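Local coordinates for alpha-ketoglutarate-dependent 2,4-dichlorophenoxyacetate dioxygenase (Bradyrhizobium diazoefficiens, PDB 5BKE), which probably acts as a metal- and 2-oxoglutarate-dependent dioxygenase of the TfdA family, of the kind that breaks down aryloxyalkanoate herbicides such as 2,4-dichlorophenoxyacetate, at residues C[113-118]-C[262-267]. Sequence-based numbering, arbitrary orientation. Where two conformers were deposited one is given.
Sequences LWHSDS and TMHRVR. With MN (manganese (II) ion), chain N; OGA (N-oxalylglycine), chain O.
His115, Asp117 and His264 converge on one manganese ion, His115 through NE2, Asp117 through OD1 and His264 through NE2, the last at 2.2 Å from the metal. N-oxalylglycine, an analogue of 2-oxoglutarate, chelates the metal through O1 and O2', so that five donor atoms surround it; its O2' lies at the edge of both imidazoles, near their planes. The two rings meet obliquely, planes 58° apart. In both histidines CB points away from the opposite segment, and CG, placed between backbone N and carbonyl carbon, is consistent with the ring's end coming back toward the metal. This is the HxD...H facial triad of the Fe(II)/2-oxoglutarate dioxygenases, with manganese probably standing in for iron; strand 262-266 contributes the distal histidine in the cupin-type fold, and a loop following helix 103-108 the HxD pair.

Second-shell bonds help to position these ligands. ND1 of His115 donates to Leu113 O at 2.9 Å. That bond is nearly straight (173°) and in the ring plane, and together with the metal bond would limit the imidazole's rotation. OD2 of Asp117 is hydrogen-bonded to Ser128 OG. The backbones of His115 and His264 form a single antiparallel hydrogen-bonded pair, His115 N to His264 O at 2.9 Å. The return bond, His264 N to His115 O, is 2.8 Å.

Farther from the metal, Arg265 runs extended from CG to NE across one face of Trp114, its CD 3.6 Å from the centroid of the five-membered ring in a CH-pi contact. The guanidinium lies 20° from the indole plane, and Arg267 NE covers its other face. Its CZ is 3.3 Å from Trp114 NE1. An alanine in place of Trp114 would probably leave the CD and guanidinium of Arg265 without the indole face they lie on, and open a gap where CE3 had met Met263 CB. The guanidinium's charge is met by Glu143 and by Glu236 of the second subunit.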
ATOM      1  N   LEU C 113      20.951 -28.996  28.873  1.00 22.93           N
ATOM      2  CA  LEU C 113      21.219 -28.407  27.560  1.00 22.12           C
ATOM      3  C   LEU C 113      19.943 -28.313  26.721  1.00 21.32           C
ATOM      4  O   LEU C 113      19.036 -29.141  26.866  1.00 21.26           O
ATOM      5  CB  LEU C 113      22.302 -29.201  26.830  1.00 22.78           C
ATOM      6  CG  LEU C 113      23.639 -29.444  27.540  1.00 22.91           C
ATOM      7  CD1 LEU C 113      24.455 -30.489  26.791  1.00 23.04           C
ATOM      8  CD2 LEU C 113      24.434 -28.151  27.697  1.00 23.28           C
ATOM      9  N   TRP C 114      19.873 -27.287  25.867  1.00 20.91           N
ATOM     10  CA  TRP C 114      18.764 -27.106  24.914  1.00 20.14           C
ATOM     11  C   TRP C 114      18.718 -28.290  23.960  1.00 19.85           C
ATOM     12  O   TRP C 114      19.702 -28.588  23.283  1.00 20.23           O
ATOM     13  CB  TRP C 114      18.934 -25.823  24.101  1.00 19.75           C
ATOM     14  CG  TRP C 114      18.619 -24.538  24.828  1.00 19.32           C
ATOM     15  CD1 TRP C 114      19.514 -23.607  25.269  1.00 19.37           C
ATOM     16  CD2 TRP C 114      17.321 -24.044  25.182  1.00 19.09           C
ATOM     17  NE1 TRP C 114      18.854 -22.559  25.880  1.00 19.18           N
ATOM     18  CE2 TRP C 114      17.509 -22.796  25.832  1.00 19.08           C
ATOM     19  CE3 TRP C 114      16.009 -24.528  25.003  1.00 19.17           C
ATOM     20  CZ2 TRP C 114      16.439 -22.027  26.313  1.00 18.89           C
ATOM     21  CZ3 TRP C 114      14.949 -23.768  25.479  1.00 19.10           C
ATOM     22  CH2 TRP C 114      15.173 -22.523  26.127  1.00 18.86           C
ATOM     23  N   HIS C 115      17.576 -28.970  23.923  1.00 19.43           N
ATOM     24  CA  HIS C 115      17.434 -30.200  23.154  1.00 18.93           C
ATOM     25  C   HIS C 115      16.004 -30.420  22.693  1.00 18.81           C
ATOM     26  O   HIS C 115      15.061 -29.841  23.241  1.00 18.90           O
ATOM     27  CB  HIS C 115      17.949 -31.425  23.957  1.00 18.40           C
ATOM     28  CG  HIS C 115      17.071 -31.839  25.106  1.00 17.65           C
ATOM     29  ND1 HIS C 115      17.143 -31.243  26.348  1.00 17.90           N
ATOM     30  CD2 HIS C 115      16.132 -32.809  25.211  1.00 17.51           C
ATOM     31  CE1 HIS C 115      16.274 -31.820  27.162  1.00 17.79           C
ATOM     32  NE2 HIS C 115      15.643 -32.770  26.496  1.00 17.07           N
ATOM     33  N   SER C 116      15.870 -31.262  21.671  1.00 18.88           N
ATOM     34  CA  SER C 116      14.588 -31.797  21.214  1.00 19.06           C
ATOM     35  C   SER C 116      14.663 -33.305  21.479  1.00 19.98           C
ATOM     36  O   SER C 116      15.679 -33.934  21.152  1.00 20.87           O
ATOM     37  CB  SER C 116      14.408 -31.486  19.725  1.00 17.87           C
ATOM     38  OG  SER C 116      13.157 -31.928  19.253  1.00 18.16           O
ATOM     39  N   ASP C 117      13.631 -33.877  22.099  1.00 20.72           N
ATOM     40  CA  ASP C 117      13.722 -35.252  22.610  1.00 21.58           C
ATOM     41  C   ASP C 117      13.858 -36.251  21.474  1.00 23.27           C
ATOM     42  O   ASP C 117      13.180 -36.120  20.425  1.00 22.84           O
ATOM     43  CB  ASP C 117      12.501 -35.649  23.451  1.00 20.97           C
ATOM     44  CG  ASP C 117      12.435 -34.950  24.794  1.00 20.96           C
ATOM     45  OD1 ASP C 117      13.481 -34.611  25.388  1.00 20.32           O
ATOM     46  OD2 ASP C 117      11.296 -34.760  25.271  1.00 21.11           O
ATOM     47  N   SER C 118      14.735 -37.234  21.719  1.00 23.76           N
ATOM     48  CA  SER C 118      14.967 -38.356  20.805  0.84 23.66           C
ATOM     49  C   SER C 118      15.381 -37.930  19.390  1.00 24.82           C
ATOM     50  O   SER C 118      15.099 -38.637  18.410  1.00 25.68           O
ATOM     51  CB  SER C 118      13.744 -39.284  20.767  0.84 23.38           C
ATOM     52  OG  SER C 118      13.575 -39.956  22.001  0.84 23.59           O
ATOM     53  N   THR C 262       9.979 -27.392  18.662  1.00 21.26           N
ATOM     54  CA  THR C 262      10.563 -26.795  19.866  1.00 22.03           C
ATOM     55  C   THR C 262      11.922 -27.357  20.269  1.00 22.66           C
ATOM     56  O   THR C 262      12.328 -28.432  19.824  1.00 23.13           O
ATOM     57  CB  THR C 262       9.664 -26.988  21.115  1.00 23.10           C
ATOM     58  OG1 THR C 262       9.523 -28.392  21.394  1.00 24.23           O
ATOM     59  CG2 THR C 262       8.288 -26.330  20.964  1.00 22.26           C
ATOM     60  N   MET C 263      12.620 -26.592  21.109  1.00 21.94           N
ATOM     61  CA  MET C 263      13.631 -27.113  22.016  1.00 21.45           C
ATOM     62  C   MET C 263      13.180 -26.851  23.442  1.00 21.83           C
ATOM     63  O   MET C 263      12.298 -26.014  23.688  1.00 20.56           O
ATOM     64  CB  MET C 263      14.985 -26.451  21.798  1.00 21.97           C
ATOM     65  CG  MET C 263      15.750 -26.974  20.600  1.00 21.49           C
ATOM     66  SD  MET C 263      17.498 -26.611  20.703  1.00 21.72           S
ATOM     67  CE  MET C 263      17.493 -24.809  20.770  1.00 21.17           C
ATOM     68  N   HIS C 264      13.794 -27.568  24.378  1.00 21.47           N
ATOM     69  CA  HIS C 264      13.550 -27.364  25.798  1.00 22.06           C
ATOM     70  C   HIS C 264      14.797 -27.704  26.614  1.00 22.42           C
ATOM     71  O   HIS C 264      15.750 -28.321  26.096  1.00 22.41           O
ATOM     72  CB  HIS C 264      12.314 -28.143  26.264  1.00 21.56           C
ATOM     73  CG  HIS C 264      12.466 -29.619  26.157  1.00 22.80           C
ATOM     74  ND1 HIS C 264      12.293 -30.294  24.971  1.00 22.45           N
ATOM     75  CD2 HIS C 264      12.803 -30.549  27.080  1.00 22.10           C
ATOM     76  CE1 HIS C 264      12.525 -31.578  25.166  1.00 22.55           C
ATOM     77  NE2 HIS C 264      12.822 -31.760  26.439  1.00 22.56           N
ATOM     78  N   ARG C 265      14.801 -27.258  27.871  1.00 23.02           N
ATOM     79  CA  ARG C 265      15.888 -27.530  28.825  1.00 24.21           C
ATOM     80  C   ARG C 265      15.408 -27.331  30.263  1.00 25.67           C
ATOM     81  O   ARG C 265      14.431 -26.619  30.517  1.00 25.72           O
ATOM     82  CB  ARG C 265      17.132 -26.669  28.538  1.00 24.27           C
ATOM     83  CG  ARG C 265      16.960 -25.175  28.812  1.00 24.40           C
ATOM     84  CD  ARG C 265      18.293 -24.457  28.913  1.00 23.87           C
ATOM     85  NE  ARG C 265      18.116 -23.012  29.125  1.00 23.23           N
ATOM     86  CZ  ARG C 265      19.103 -22.119  29.144  1.00 22.61           C
ATOM     87  NH1 ARG C 265      20.365 -22.490  28.938  1.00 21.58           N
ATOM     88  NH2 ARG C 265      18.826 -20.837  29.359  1.00 22.69           N
ATOM     89  N   VAL C 266      16.098 -27.975  31.198  1.00 26.45           N
ATOM     90  CA  VAL C 266      15.857 -27.751  32.622  1.00 27.07           C
ATOM     91  C   VAL C 266      17.014 -26.897  33.157  1.00 27.59           C
ATOM     92  O   VAL C 266      18.175 -27.093  32.766  1.00 27.74           O
ATOM     93  CB  VAL C 266      15.635 -29.085  33.399  1.00 27.81           C
ATOM     94  CG1 VAL C 266      16.797 -30.060  33.207  1.00 27.32           C
ATOM     95  CG2 VAL C 266      15.358 -28.849  34.880  1.00 26.87           C
ATOM     96  N   ARG C 267      16.688 -25.920  34.002  1.00 28.17           N
ATOM     97  CA  ARG C 267      17.715 -25.081  34.645  1.00 30.19           C
ATOM     98  C   ARG C 267      18.303 -25.784  35.877  1.00 31.81           C
ATOM     99  O   ARG C 267      17.663 -26.671  36.453  1.00 29.67           O
ATOM    100  CB  ARG C 267      17.162 -23.687  35.011  1.00 29.15           C
ATOM    101  CG  ARG C 267      16.599 -22.863  33.845  1.00 28.86           C
ATOM    102  CD  ARG C 267      17.531 -22.809  32.630  1.00 28.45           C
ATOM    103  NE  ARG C 267      18.822 -22.157  32.890  1.00 29.07           N
ATOM    104  CZ  ARG C 267      19.035 -20.837  32.887  1.00 29.15           C
ATOM    105  NH1 ARG C 267      20.253 -20.362  33.129  1.00 27.55           N
ATOM    106  NH2 ARG C 267      18.042 -19.983  32.639  1.00 28.83           N
TER
HETATM  107 MN    MN N 401      13.878 -33.588  27.148  1.00 21.18          MN
HETATM  108  C1  OGA O 402      12.354 -34.303  29.355  1.00 29.89           C
HETATM  109  C2  OGA O 402      13.133 -33.193  29.861  1.00 28.89           C
HETATM  110  C4  OGA O 402      13.451 -31.606  31.712  1.00 31.18           C
HETATM  111  C5  OGA O 402      12.926 -31.526  33.119  1.00 32.50           C
HETATM  112  O1  OGA O 402      12.455 -34.565  28.131  1.00 29.18           O
HETATM  113  O2  OGA O 402      11.596 -34.911  30.142  1.00 31.38           O
HETATM  114  O2' OGA O 402      14.115 -32.834  29.217  1.00 28.82           O
HETATM  115  O3  OGA O 402      13.066 -32.543  33.837  1.00 34.75           O
HETATM  116  N1  OGA O 402      12.705 -32.613  30.973  1.00 29.78           N
HETATM  117  O4  OGA O 402      12.367 -30.471  33.496  1.00 31.84           O